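PDB 2ZHZ: ATP:cob(I)alamin adenosyltransferase, putative from Burkholderia thailandensis, which probably transfers the adenosyl group of ATP to reduced cobalamin, giving adenosylcobalamin and triphosphate, and works as a trimer of helix bundles. Local coordinates for residues B[121-124]-B[125-129]; B[156-159]-B[160-164]; B[40-43]-B[44-48]; B[60-63]-B[64-67]; B[70-73]-B[74-78]. All blocks are in the same frame, centred on the assembly; numbering follows the deposited sequence.

Interaction 1: residues B[121-124]-B[125-129]; sequences AHVC and RTVCR. With ATP (adenosine-5'-triphosphate), chain H.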
loop_
_atom_site.group_PDB
_atom_site.type_symbol
_atom_site.label_atom_id
_atom_site.label_comp_id
_atom_site.label_asym_id
_atom_site.label_seq_id
_atom_site.Cartn_x
_atom_site.Cartn_y
_atom_site.Cartn_z
ATOM N N ALA B 121 -2.464 -10.475 -5.942
ATOM C CA ALA B 121 -1.520 -10.239 -7.025
ATOM C C ALA B 121 -1.820 -8.886 -7.671
ATOM O O ALA B 121 -0.904 -8.169 -8.089
ATOM C CB ALA B 121 -1.617 -11.357 -8.066
ATOM N N HIS B 122 -3.103 -8.536 -7.751
ATOM C CA HIS B 122 -3.493 -7.255 -8.338
ATOM C C HIS B 122 -3.086 -6.099 -7.429
ATOM O O HIS B 122 -2.756 -5.017 -7.910
ATOM C CB HIS B 122 -4.998 -7.225 -8.613
ATOM C CG HIS B 122 -5.374 -7.836 -9.926
ATOM N ND1 HIS B 122 -5.051 -7.254 -11.134
ATOM C CD2 HIS B 122 -6.006 -8.996 -10.225
ATOM C CE1 HIS B 122 -5.465 -8.032 -12.119
ATOM N NE2 HIS B 122 -6.049 -9.095 -11.594
ATOM N N VAL B 123 -3.115 -6.320 -6.119
ATOM C CA VAL B 123 -2.682 -5.281 -5.191
ATOM C C VAL B 123 -1.176 -5.108 -5.415
ATOM O O VAL B 123 -0.676 -3.986 -5.482
ATOM C CB VAL B 123 -2.954 -5.672 -3.719
ATOM C CG1 VAL B 123 -2.158 -4.763 -2.776
ATOM C CG2 VAL B 123 -4.455 -5.543 -3.419
ATOM N N CYS B 124 -0.457 -6.222 -5.546
ATOM C CA CYS B 124 0.983 -6.159 -5.787
ATOM C C CYS B 124 1.242 -5.378 -7.075
ATOM O O CYS B 124 2.146 -4.545 -7.137
ATOM C CB CYS B 124 1.583 -7.568 -5.912
ATOM S SG CYS B 124 1.614 -8.503 -4.367
ATOM N N ARG B 125 0.437 -5.655 -8.097
ATOM C CA ARG B 125 0.557 -4.983 -9.385
ATOM C C ARG B 125 0.444 -3.466 -9.232
ATOM O O ARG B 125 1.280 -2.721 -9.750
ATOM C CB ARG B 125 -0.527 -5.498 -10.344
ATOM C CG ARG B 125 -0.617 -4.771 -11.686
ATOM C CD ARG B 125 -1.792 -5.305 -12.500
ATOM N NE ARG B 125 -3.064 -5.077 -11.812
ATOM C CZ ARG B 125 -3.698 -3.909 -11.785
ATOM N NH1 ARG B 125 -3.184 -2.857 -12.414
ATOM N NH2 ARG B 125 -4.837 -3.785 -11.117
ATOM N N THR B 126 -0.576 -3.005 -8.509
ATOM C CA THR B 126 -0.759 -1.569 -8.325
ATOM C C THR B 126 0.318 -0.933 -7.448
ATOM O O THR B 126 0.703 0.209 -7.679
ATOM C CB THR B 126 -2.155 -1.238 -7.745
ATOM O OG1 THR B 126 -2.310 -1.858 -6.461
ATOM C CG2 THR B 126 -3.241 -1.726 -8.681
ATOM N N VAL B 127 0.805 -1.652 -6.440
ATOM C CA VAL B 127 1.855 -1.084 -5.605
ATOM C C VAL B 127 3.138 -1.046 -6.442
ATOM O O VAL B 127 3.962 -0.141 -6.298
ATOM C CB VAL B 127 2.081 -1.916 -4.323
ATOM C CG1 VAL B 127 3.254 -1.344 -3.526
ATOM C CG2 VAL B 127 0.803 -1.903 -3.467
ATOM N N CYS B 128 3.293 -2.020 -7.334
ATOM C CA CYS B 128 4.473 -2.055 -8.199
ATOM C C CYS B 128 4.464 -0.833 -9.113
ATOM O O CYS B 128 5.499 -0.194 -9.325
ATOM C CB CYS B 128 4.485 -3.329 -9.050
ATOM S SG CYS B 128 5.899 -3.443 -10.184
ATOM N N ARG B 129 3.293 -0.507 -9.651
ATOM C CA ARG B 129 3.168 0.645 -10.544
ATOM C C ARG B 129 3.407 1.952 -9.790
ATOM O O ARG B 129 3.872 2.936 -10.371
ATOM C CB ARG B 129 1.796 0.629 -11.219
ATOM C CG ARG B 129 1.668 -0.517 -12.216
ATOM C CD ARG B 129 0.226 -0.864 -12.516
ATOM N NE ARG B 129 -0.395 0.063 -13.453
ATOM C CZ ARG B 129 -0.103 0.113 -14.749
ATOM N NH1 ARG B 129 -0.720 0.979 -15.531
ATOM N NH2 ARG B 129 0.811 -0.706 -15.262
HETATM P PG ATP H . 4.355 -0.714 -21.469
HETATM O O1G ATP H . 5.757 -0.203 -21.324
HETATM O O2G ATP H . 4.149 -1.517 -22.720
HETATM O O3G ATP H . 3.943 -1.516 -20.265
HETATM P PB ATP H . 3.145 1.690 -20.462
HETATM O O1B ATP H . 4.018 1.408 -19.274
HETATM O O2B ATP H . 3.256 3.047 -21.112
HETATM O O3B ATP H . 3.350 0.549 -21.597
HETATM P PA ATP H . 0.923 0.156 -19.354
HETATM O O1A ATP H . 1.804 -0.326 -18.254
HETATM O O2A ATP H . 0.474 -0.803 -20.429
HETATM O O3A ATP H . 1.579 1.475 -20.076
HETATM O "O5'" ATP H . -0.377 0.793 -18.652
HETATM C "C5'" ATP H . -1.549 1.081 -19.408
HETATM C "C4'" ATP H . -2.123 2.438 -19.013
HETATM O "O4'" ATP H . -1.927 2.736 -17.608
HETATM C "C3'" ATP H . -1.515 3.581 -19.821
HETATM O "O3'" ATP H . -2.502 4.145 -20.693
HETATM C "C2'" ATP H . -0.976 4.565 -18.792
HETATM O "O2'" ATP H . -1.631 5.832 -18.948
HETATM C "C1'" ATP H . -1.247 3.979 -17.418
HETATM N N9 ATP H . 0.022 3.718 -16.648
HETATM C C8 ATP H . 1.208 3.274 -17.148
HETATM N N7 ATP H . 2.144 3.136 -16.179
HETATM C C5 ATP H . 1.568 3.494 -15.019
HETATM C C6 ATP H . 1.989 3.583 -13.587
HETATM N N6 ATP H . 3.244 3.248 -13.216
HETATM N N1 ATP H . 1.062 4.013 -12.663
HETATM C C2 ATP H . -0.218 4.357 -13.016
HETATM N N3 ATP H . -0.663 4.295 -14.306
HETATM C C4 ATP H . 0.166 3.880 -15.329
#

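Interaction 2: residues B[156-159]-B[160-164]; sequences SDLL and FVLAR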
loop_
_atom_site.group_PDB
_atom_site.type_symbol
_atom_site.label_atom_id
_atom_site.label_comp_id
_atom_site.label_asym_id
_atom_site.label_seq_id
_atom_site.Cartn_x
_atom_site.Cartn_y
_atom_site.Cartn_z
ATOM N N SER B 156 4.944 -5.225 -13.213
ATOM C CA SER B 156 3.510 -4.989 -13.049
ATOM C C SER B 156 2.752 -5.789 -14.105
ATOM O O SER B 156 1.662 -6.297 -13.851
ATOM C CB SER B 156 3.164 -3.493 -13.145
ATOM O OG SER B 156 3.386 -2.960 -14.434
ATOM N N ASP B 157 3.348 -5.913 -15.286
ATOM C CA ASP B 157 2.747 -6.680 -16.375
ATOM C C ASP B 157 2.679 -8.142 -15.925
ATOM O O ASP B 157 1.633 -8.783 -16.030
ATOM C CB ASP B 157 3.611 -6.540 -17.636
ATOM C CG ASP B 157 2.965 -7.139 -18.883
ATOM O OD1 ASP B 157 3.605 -7.066 -19.953
ATOM O OD2 ASP B 157 1.838 -7.676 -18.811
ATOM N N LEU B 158 3.790 -8.662 -15.403
ATOM C CA LEU B 158 3.840 -10.050 -14.945
ATOM C C LEU B 158 2.882 -10.311 -13.782
ATOM O O LEU B 158 2.300 -11.393 -13.676
ATOM C CB LEU B 158 5.268 -10.429 -14.529
ATOM C CG LEU B 158 5.446 -11.859 -14.008
ATOM C CD1 LEU B 158 4.964 -12.851 -15.066
ATOM C CD2 LEU B 158 6.914 -12.109 -13.673
ATOM N N LEU B 159 2.722 -9.329 -12.901
ATOM C CA LEU B 159 1.814 -9.492 -11.773
ATOM C C LEU B 159 0.373 -9.585 -12.286
ATOM O O LEU B 159 -0.448 -10.328 -11.739
ATOM C CB LEU B 159 1.994 -8.333 -10.785
ATOM C CG LEU B 159 3.289 -8.476 -9.969
ATOM C CD1 LEU B 159 3.597 -7.192 -9.217
ATOM C CD2 LEU B 159 3.146 -9.659 -9.002
ATOM N N PHE B 160 0.072 -8.839 -13.345
ATOM C CA PHE B 160 -1.253 -8.879 -13.954
ATOM C C PHE B 160 -1.452 -10.289 -14.519
ATOM O O PHE B 160 -2.484 -10.923 -14.309
ATOM C CB PHE B 160 -1.334 -7.864 -15.096
ATOM C CG PHE B 160 -2.639 -7.886 -15.844
ATOM C CD1 PHE B 160 -3.750 -7.202 -15.361
ATOM C CD2 PHE B 160 -2.751 -8.581 -17.048
ATOM C CE1 PHE B 160 -4.959 -7.202 -16.067
ATOM C CE2 PHE B 160 -3.948 -8.592 -17.763
ATOM C CZ PHE B 160 -5.057 -7.899 -17.272
ATOM N N VAL B 161 -0.444 -10.773 -15.235
ATOM C CA VAL B 161 -0.500 -12.100 -15.840
ATOM C C VAL B 161 -0.618 -13.198 -14.792
ATOM O O VAL B 161 -1.392 -14.138 -14.957
ATOM C CB VAL B 161 0.741 -12.351 -16.719
ATOM C CG1 VAL B 161 0.716 -13.774 -17.279
ATOM C CG2 VAL B 161 0.764 -11.346 -17.854
ATOM N N LEU B 162 0.139 -13.076 -13.704
ATOM C CA LEU B 162 0.086 -14.078 -12.653
ATOM C C LEU B 162 -1.266 -14.077 -11.960
ATOM O O LEU B 162 -1.714 -15.111 -11.468
ATOM C CB LEU B 162 1.210 -13.857 -11.636
ATOM C CG LEU B 162 2.629 -14.142 -12.135
ATOM C CD1 LEU B 162 3.605 -13.922 -10.995
ATOM C CD2 LEU B 162 2.736 -15.584 -12.651
ATOM N N ALA B 163 -1.924 -12.921 -11.916
ATOM C CA ALA B 163 -3.247 -12.852 -11.300
ATOM C C ALA B 163 -4.200 -13.737 -12.115
ATOM O O ALA B 163 -5.011 -14.472 -11.552
ATOM C CB ALA B 163 -3.752 -11.406 -11.273
ATOM N N ARG B 164 -4.094 -13.671 -13.441
ATOM C CA ARG B 164 -4.942 -14.490 -14.309
ATOM C C ARG B 164 -4.597 -15.962 -14.104
ATOM O O ARG B 164 -5.482 -16.817 -14.056
ATOM C CB ARG B 164 -4.741 -14.117 -15.783
ATOM C CG ARG B 164 -5.158 -12.696 -16.149
ATOM C CD ARG B 164 -5.083 -12.482 -17.655
ATOM N NE ARG B 164 -6.008 -13.370 -18.361
ATOM C CZ ARG B 164 -5.868 -13.761 -19.626
ATOM N NH1 ARG B 164 -4.836 -13.348 -20.348
ATOM N NH2 ARG B 164 -6.760 -14.580 -20.167
#

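Interaction 3: residues B[40-43]-B[44-48]; sequences DELN and SQIGV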
loop_
_atom_site.group_PDB
_atom_site.type_symbol
_atom_site.label_atom_id
_atom_site.label_comp_id
_atom_site.label_asym_id
_atom_site.label_seq_id
_atom_site.Cartn_x
_atom_site.Cartn_y
_atom_site.Cartn_z
ATOM N N ASP B 40 10.225 -1.415 -1.245
ATOM C CA ASP B 40 10.156 -2.222 -0.028
ATOM C C ASP B 40 8.689 -2.602 0.232
ATOM O O ASP B 40 8.382 -3.748 0.572
ATOM C CB ASP B 40 10.710 -1.405 1.149
ATOM C CG ASP B 40 10.892 -2.223 2.424
ATOM O OD1 ASP B 40 11.058 -1.597 3.496
ATOM O OD2 ASP B 40 10.882 -3.472 2.372
ATOM N N GLU B 41 7.786 -1.639 0.063
ATOM C CA GLU B 41 6.363 -1.897 0.282
ATOM C C GLU B 41 5.869 -2.941 -0.719
ATOM O O GLU B 41 5.084 -3.828 -0.377
ATOM C CB GLU B 41 5.550 -0.603 0.141
ATOM C CG GLU B 41 4.118 -0.733 0.665
ATOM C CD GLU B 41 3.331 0.566 0.578
ATOM O OE1 GLU B 41 3.954 1.645 0.593
ATOM O OE2 GLU B 41 2.086 0.505 0.514
ATOM N N LEU B 42 6.325 -2.829 -1.962
ATOM C CA LEU B 42 5.948 -3.796 -2.988
ATOM C C LEU B 42 6.452 -5.179 -2.597
ATOM O O LEU B 42 5.720 -6.162 -2.678
ATOM C CB LEU B 42 6.557 -3.422 -4.339
ATOM C CG LEU B 42 6.515 -4.523 -5.409
ATOM C CD1 LEU B 42 5.065 -4.893 -5.732
ATOM C CD2 LEU B 42 7.229 -4.040 -6.667
ATOM N N ASN B 43 7.710 -5.255 -2.180
ATOM C CA ASN B 43 8.282 -6.538 -1.796
ATOM C C ASN B 43 7.495 -7.158 -0.643
ATOM O O ASN B 43 7.317 -8.378 -0.581
ATOM C CB ASN B 43 9.757 -6.373 -1.416
ATOM C CG ASN B 43 10.554 -7.651 -1.616
ATOM O OD1 ASN B 43 10.088 -8.586 -2.268
ATOM N ND2 ASN B 43 11.765 -7.687 -1.075
ATOM N N SER B 44 7.006 -6.315 0.260
ATOM C CA SER B 44 6.235 -6.794 1.400
ATOM C C SER B 44 4.875 -7.337 0.980
ATOM O O SER B 44 4.416 -8.344 1.523
ATOM C CB SER B 44 6.066 -5.677 2.432
ATOM O OG SER B 44 7.330 -5.340 2.991
ATOM N N GLN B 45 4.227 -6.678 0.021
ATOM C CA GLN B 45 2.932 -7.162 -0.454
ATOM C C GLN B 45 3.127 -8.518 -1.138
ATOM O O GLN B 45 2.272 -9.401 -1.037
ATOM C CB GLN B 45 2.302 -6.157 -1.425
ATOM C CG GLN B 45 1.643 -4.955 -0.744
ATOM C CD GLN B 45 0.405 -5.331 0.067
ATOM O OE1 GLN B 45 -0.058 -6.466 0.021
ATOM N NE2 GLN B 45 -0.138 -4.366 0.806
ATOM N N ILE B 46 4.253 -8.686 -1.828
ATOM C CA ILE B 46 4.533 -9.958 -2.484
ATOM C C ILE B 46 4.711 -11.024 -1.404
ATOM O O ILE B 46 4.362 -12.192 -1.599
ATOM C CB ILE B 46 5.792 -9.863 -3.374
ATOM C CG1 ILE B 46 5.457 -9.039 -4.622
ATOM C CG2 ILE B 46 6.276 -11.267 -3.772
ATOM C CD1 ILE B 46 6.640 -8.751 -5.522
ATOM N N GLY B 47 5.240 -10.609 -0.256
ATOM C CA GLY B 47 5.421 -11.532 0.849
ATOM C C GLY B 47 4.073 -12.015 1.361
ATOM O O GLY B 47 3.932 -13.163 1.803
ATOM N N VAL B 48 3.073 -11.139 1.308
ATOM C CA VAL B 48 1.732 -11.498 1.757
ATOM C C VAL B 48 1.131 -12.502 0.779
ATOM O O VAL B 48 0.464 -13.459 1.182
ATOM C CB VAL B 48 0.826 -10.252 1.847
ATOM C CG1 VAL B 48 -0.619 -10.665 2.101
ATOM C CG2 VAL B 48 1.317 -9.352 2.968
HETATM O O HOH W 1 0.262 -1.604 0.851
#

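Interaction 4: residues B[60-63]-B[64-67]; sequences AALS and AIQH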
loop_
_atom_site.group_PDB
_atom_site.type_symbol
_atom_site.label_atom_id
_atom_site.label_comp_id
_atom_site.label_asym_id
_atom_site.label_seq_id
_atom_site.Cartn_x
_atom_site.Cartn_y
_atom_site.Cartn_z
ATOM N N ALA B 60 7.904 -20.094 -7.031
ATOM C CA ALA B 60 9.314 -20.001 -7.381
ATOM C C ALA B 60 9.640 -18.664 -8.031
ATOM O O ALA B 60 10.646 -18.038 -7.702
ATOM C CB ALA B 60 9.697 -21.148 -8.314
ATOM N N ALA B 61 8.790 -18.222 -8.951
ATOM C CA ALA B 61 9.015 -16.956 -9.636
ATOM C C ALA B 61 8.894 -15.776 -8.673
ATOM O O ALA B 61 9.755 -14.894 -8.655
ATOM C CB ALA B 61 8.030 -16.800 -10.785
ATOM N N LEU B 62 7.830 -15.765 -7.872
ATOM C CA LEU B 62 7.614 -14.689 -6.904
ATOM C C LEU B 62 8.712 -14.629 -5.840
ATOM O O LEU B 62 9.103 -13.544 -5.403
ATOM C CB LEU B 62 6.245 -14.847 -6.237
ATOM C CG LEU B 62 5.025 -14.601 -7.139
ATOM C CD1 LEU B 62 3.749 -14.931 -6.378
ATOM C CD2 LEU B 62 5.009 -13.149 -7.598
ATOM N N SER B 63 9.211 -15.788 -5.422
ATOM C CA SER B 63 10.270 -15.822 -4.420
ATOM C C SER B 63 11.539 -15.215 -5.007
ATOM O O SER B 63 12.242 -14.454 -4.340
ATOM C CB SER B 63 10.536 -17.260 -3.966
ATOM O OG SER B 63 9.410 -17.791 -3.289
ATOM N N ALA B 64 11.822 -15.548 -6.263
ATOM C CA ALA B 64 12.999 -15.028 -6.942
ATOM C C ALA B 64 12.873 -13.521 -7.115
ATOM O O ALA B 64 13.860 -12.786 -7.030
ATOM C CB ALA B 64 13.155 -15.691 -8.301
ATOM N N ILE B 65 11.651 -13.066 -7.367
ATOM C CA ILE B 65 11.399 -11.646 -7.557
ATOM C C ILE B 65 11.695 -10.856 -6.287
ATOM O O ILE B 65 12.178 -9.728 -6.362
ATOM C CB ILE B 65 9.943 -11.413 -8.033
ATOM C CG1 ILE B 65 9.810 -11.904 -9.479
ATOM C CG2 ILE B 65 9.565 -9.930 -7.916
ATOM C CD1 ILE B 65 8.380 -12.009 -9.987
ATOM N N GLN B 66 11.420 -11.441 -5.124
ATOM C CA GLN B 66 11.702 -10.751 -3.866
ATOM C C GLN B 66 13.196 -10.457 -3.764
ATOM O O GLN B 66 13.608 -9.413 -3.248
ATOM C CB GLN B 66 11.273 -11.595 -2.662
ATOM C CG GLN B 66 9.769 -11.670 -2.449
ATOM C CD GLN B 66 9.407 -11.998 -1.014
ATOM O OE1 GLN B 66 9.713 -13.085 -0.513
ATOM N NE2 GLN B 66 8.759 -11.049 -0.336
ATOM N N HIS B 67 14.006 -11.394 -4.246
ATOM C CA HIS B 67 15.456 -11.234 -4.230
ATOM C C HIS B 67 15.842 -10.111 -5.187
ATOM O O HIS B 67 16.704 -9.293 -4.874
ATOM C CB HIS B 67 16.132 -12.544 -4.640
ATOM C CG HIS B 67 15.925 -13.656 -3.661
ATOM N ND1 HIS B 67 16.590 -13.717 -2.454
ATOM C CD2 HIS B 67 15.111 -14.736 -3.697
ATOM C CE1 HIS B 67 16.194 -14.789 -1.791
ATOM N NE2 HIS B 67 15.295 -15.424 -2.524
HETATM O O HOH W 2 11.327 -15.240 -1.240
#

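Interaction 5: residues B[70-73]-B[74-78]; sequences FDLG and GELCI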
loop_
_atom_site.group_PDB
_atom_site.type_symbol
_atom_site.label_atom_id
_atom_site.label_comp_id
_atom_site.label_asym_id
_atom_site.label_seq_id
_atom_site.Cartn_x
_atom_site.Cartn_y
_atom_site.Cartn_z
ATOM N N PHE B 70 15.052 -6.858 -3.644
ATOM C CA PHE B 70 15.986 -6.520 -2.583
ATOM C C PHE B 70 17.202 -5.856 -3.228
ATOM O O PHE B 70 17.724 -4.864 -2.721
ATOM C CB PHE B 70 16.431 -7.771 -1.831
ATOM C CG PHE B 70 17.363 -7.479 -0.694
ATOM C CD1 PHE B 70 16.873 -7.006 0.518
ATOM C CD2 PHE B 70 18.737 -7.630 -0.851
ATOM C CE1 PHE B 70 17.741 -6.683 1.561
ATOM C CE2 PHE B 70 19.613 -7.310 0.184
ATOM C CZ PHE B 70 19.112 -6.836 1.393
ATOM N N ASP B 71 17.650 -6.405 -4.354
ATOM C CA ASP B 71 18.803 -5.846 -5.053
ATOM C C ASP B 71 18.484 -4.506 -5.703
ATOM O O ASP B 71 19.328 -3.610 -5.739
ATOM C CB ASP B 71 19.315 -6.819 -6.117
ATOM C CG ASP B 71 19.967 -8.047 -5.515
ATOM O OD1 ASP B 71 20.305 -8.018 -4.309
ATOM O OD2 ASP B 71 20.157 -9.038 -6.248
ATOM N N LEU B 72 17.265 -4.370 -6.218
ATOM C CA LEU B 72 16.856 -3.128 -6.856
ATOM C C LEU B 72 16.881 -2.024 -5.800
ATOM O O LEU B 72 17.356 -0.917 -6.054
ATOM C CB LEU B 72 15.450 -3.279 -7.456
ATOM C CG LEU B 72 15.002 -2.217 -8.466
ATOM C CD1 LEU B 72 13.859 -2.764 -9.312
ATOM C CD2 LEU B 72 14.574 -0.957 -7.747
ATOM N N GLY B 73 16.383 -2.343 -4.607
ATOM C CA GLY B 73 16.378 -1.374 -3.523
ATOM C C GLY B 73 17.805 -1.044 -3.123
ATOM O O GLY B 73 18.131 0.108 -2.821
ATOM N N GLY B 74 18.659 -2.065 -3.126
ATOM C CA GLY B 74 20.054 -1.866 -2.778
ATOM C C GLY B 74 20.718 -0.938 -3.775
ATOM O O GLY B 74 21.575 -0.130 -3.413
ATOM N N GLU B 75 20.325 -1.053 -5.040
ATOM C CA GLU B 75 20.883 -0.202 -6.082
ATOM C C GLU B 75 20.441 1.242 -5.860
ATOM O O GLU B 75 21.197 2.182 -6.116
ATOM C CB GLU B 75 20.428 -0.665 -7.470
ATOM C CG GLU B 75 21.011 0.172 -8.600
ATOM C CD GLU B 75 20.672 -0.364 -9.979
ATOM O OE1 GLU B 75 20.576 -1.599 -10.129
ATOM O OE2 GLU B 75 20.522 0.447 -10.917
ATOM N N LEU B 76 19.211 1.418 -5.389
ATOM C CA LEU B 76 18.699 2.756 -5.128
ATOM C C LEU B 76 19.369 3.341 -3.886
ATOM O O LEU B 76 19.443 4.560 -3.735
ATOM C CB LEU B 76 17.182 2.718 -4.930
ATOM C CG LEU B 76 16.356 2.275 -6.141
ATOM C CD1 LEU B 76 14.877 2.218 -5.773
ATOM C CD2 LEU B 76 16.585 3.235 -7.294
ATOM N N CYS B 77 19.851 2.465 -3.007
ATOM C CA CYS B 77 20.519 2.870 -1.765
ATOM C C CYS B 77 21.967 3.297 -1.976
ATOM O O CYS B 77 22.504 4.109 -1.217
ATOM C CB CYS B 77 20.502 1.726 -0.751
ATOM S SG CYS B 77 18.889 1.341 -0.054
ATOM N N ILE B 78 22.602 2.732 -2.995
ATOM C CA ILE B 78 23.989 3.056 -3.293
ATOM C C ILE B 78 24.075 3.741 -4.650
ATOM O O ILE B 78 24.203 3.083 -5.681
ATOM C CB ILE B 78 24.854 1.788 -3.309
ATOM C CG1 ILE B 78 24.732 1.072 -1.962
ATOM C CG2 ILE B 78 26.303 2.151 -3.602
ATOM C CD1 ILE B 78 25.483 -0.242 -1.890
#

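Interaction 1: residues B[121-124]-B[125-129]
Residues A121 to R129 form about two and a half turns of unbroken alpha-helix in which the amides of R125, T126, V127 and C128 each bond to the carbonyl four residues earlier. On one side of these turns H122 and R125 run alongside each other, and R125 NE donates to H122 ND1 at 3.0 Å with an N-H...N angle of 150°. The donor lies close to the imidazole plane, while guanidinium and ring are turned 71° apart, an edge contact rather than a stack. The bend of the arginine chain at chi3 (62°) leaves NE beside the ring, and NH1 makes a salt bridge to D40 of the second subunit. T126 OG1 bonds back to V123 O at 2.9 Å, so that this carbonyl is gripped twice, by the hydroxyl and by V127 N. One turn on, R129 reads the nucleotide: its carbonyl O accepts from ATP N6 at 2.9 Å, NH1 donates to O5' at 3.1 Å and NH2 to O1A at 3.2 Å, and the guanidinium turns one face toward ATP C5, off-centre and inclined to the base. Backbone and side chain together thus fix base and alpha-phosphate. Helix 116-141 is flanked here by helix 147-169, touching H122, R125 and R129, and by helix 31-50 against C124 and C128, while the second subunit packs on V123, T126 and V127.

Interaction 2: residues B[156-159]-B[160-164]
L158 and L162, one turn apart, meet side chain to side chain: L158 CD1 comes to 4.0 Å from L162 CG, the branch point of that leucine, and the two side chains are skewed to one another. With its CG anti to the backbone N (chi1 179°), L158 brings this branch within range of the next turn. L162 CG also rests 3.2 Å from L158 O, the carbonyl that accepts the amide of L162 at 2.7 Å. Beside this pair, V161 CG2 approaches D157 OD2 to 3.9 Å, a methyl against a carboxylate oxygen, and V161 N bonds to D157 O. All of this belongs to helix 147-169 of the subunit's helix bundle, where W95 and I65 from helices 86-101 and 56-77 close over L158, and L62 packs on L162. On another side of the helix, L159 and F160 touch R125 of helix 116-141, and S156 lies against R129, which binds ATP. D157 is a magnesium-binding residue, though no magnesium is bound to it in this chain; its OD1 makes a salt bridge to R11 of the second subunit, a residue that also binds ATP.

Interaction 3: residues B[40-43]-B[44-48]
The flat carboxylate of E41 and carboxamide of Q45 do not touch directly; a water joins them, donating a hydrogen bond to E41 OE2 and accepting one from Q45 NE2, both at 2.8 Å. The bridge spans one helical turn, and the Q45 chain, bent at chi2 (-67°), turns its amide nitrogen to the water. The E41 carboxylate is further held by two arginines: OE2 by R130 of the same chain and OE1 by R130 of the third subunit. Around the helix, D40 O accepts twice from S44, at 2.9 Å from its N and at 3.1 Å from OG. The two donors reach this oxygen from opposite faces of the carbonyl plane, the hydroxyl standing above the plane. D40 OD1 makes a salt bridge to R125 of the third subunit. L42 and I46 carry the apolar side: their CD1 methyls come to 4.2 Å, and I46 CG1 lies 3.5 Å from L42 O. Both side chains face L69 of helix 56-77; C128 lies beside L42 and C124 beside I46. Helix 31-50 thus has an apolar side turned into its own bundle, while D40 and E41 OE1 reach arginines of the third subunit and S44 packs on its T126, as befits an interface helix in a trimeric, PduO-type adenosyltransferase.

Interaction 4: residues B[60-63]-B[64-67]
L62 and I65 make up the close-packed side of this helical stretch, with L62 CD2 and I65 CD1 4.3 Å apart. I65 also lies on the backbone: its CG1, anti to the carbonyl carbon (chi1 -71°), sits 3.1 Å from A61 O, which takes the I65 amide as well. Neighbouring helices cover the pair, L49 and L50 of helix 31-50 packing on L62, and W95 of helix 86-101 with Y151 and L155 of helix 147-169 on I65. On the side of S63 and H67, which is more open to solvent, H67 brings ring carbon CD2 to 3.0 Å from S63 O. Q66 is buried, and a water donates to its OE1 at 2.8 Å and, weakly, to S63 O at 3.3 Å, bridging side chain and backbone. The backbone N of Q66 bonds to L62 O at 3.1 Å and only weakly to S63 O. At the other end of the carboxamide, Q66 NE2 gives a hydrogen bond to P112 O of the third subunit, and the hydroxyl of S63 turns back to R59 O. One flank of helix 56-77 therefore enters the apolar core among helices 31-50, 86-101 and 147-169, while the other borders solvent and a subunit interface, the pattern of an amphipathic helix of a helix bundle.

Interaction 5: residues B[70-73]-B[74-78]
L72 and L76 lie side by side and point the same way, one turn apart near the end of helix 56-77. L72 CD2 touches L76 CD1 at 3.8 Å and L76 CG at 4.0 Å. The first torsions differ: L72 holds CG anti to the backbone N (chi1 -165°), whereas in L76 it is anti to the carbonyl carbon (chi1 -64°), and this brings the two branched ends together. L76 CG also rests 3.3 Å from L72 O, the acceptor of its own amide. Behind the leucines stand V39 and I36 of helix 31-50 and Y151 of helix 147-169. The E75 side chain extends from the helix, its CB 3.4 Å from L72 O. Its carboxylate is bound from beyond the helix: OE1 by the amides of A83 and I84, OE2 by N145 ND2. G73 O accepts the C77 amide at 2.9 Å. The F70 side chain starts away from residues 74-78, and its ring meets F109 of the third subunit with planes about 50° apart. After C77 the chain leaves helical geometry at I78, whose amide still bonds to G74 O. The chemistry is thus divided: leucine contacts join the helix to the bundle core, while the three hydrogen bonds to E75 tie its last turn to the 83-84 backbone and to N145, probably limiting the rotation of its carboxylate.

How the interactions relate
Interaction 1 lies between interactions 2 and 3, touching both: it meets interaction 2 through H122 NE2 and A163 CB at 3.3 Å, and interaction 3 through C124 O and L42 CD1 at 3.3 Å. Interaction 4 joins interaction 3 by a probable hydrogen bond from Q66 NE2 to N43 O, 3.0 Å, and packs on interaction 2 where L62 CD2 meets L162 CD1 at 3.8 Å. Interaction 5 continues helix 56-77 beyond interaction 4, their centres about 16 Å apart. Interaction 1 contributes R129 to one ATP site, and the side chain of S156 in interaction 2 is about 5 Å from a bound ATP. Side chains of D40 and C77, in interactions 3 and 5, come within about 6 and 5 Å of ATP at another site of the trimer.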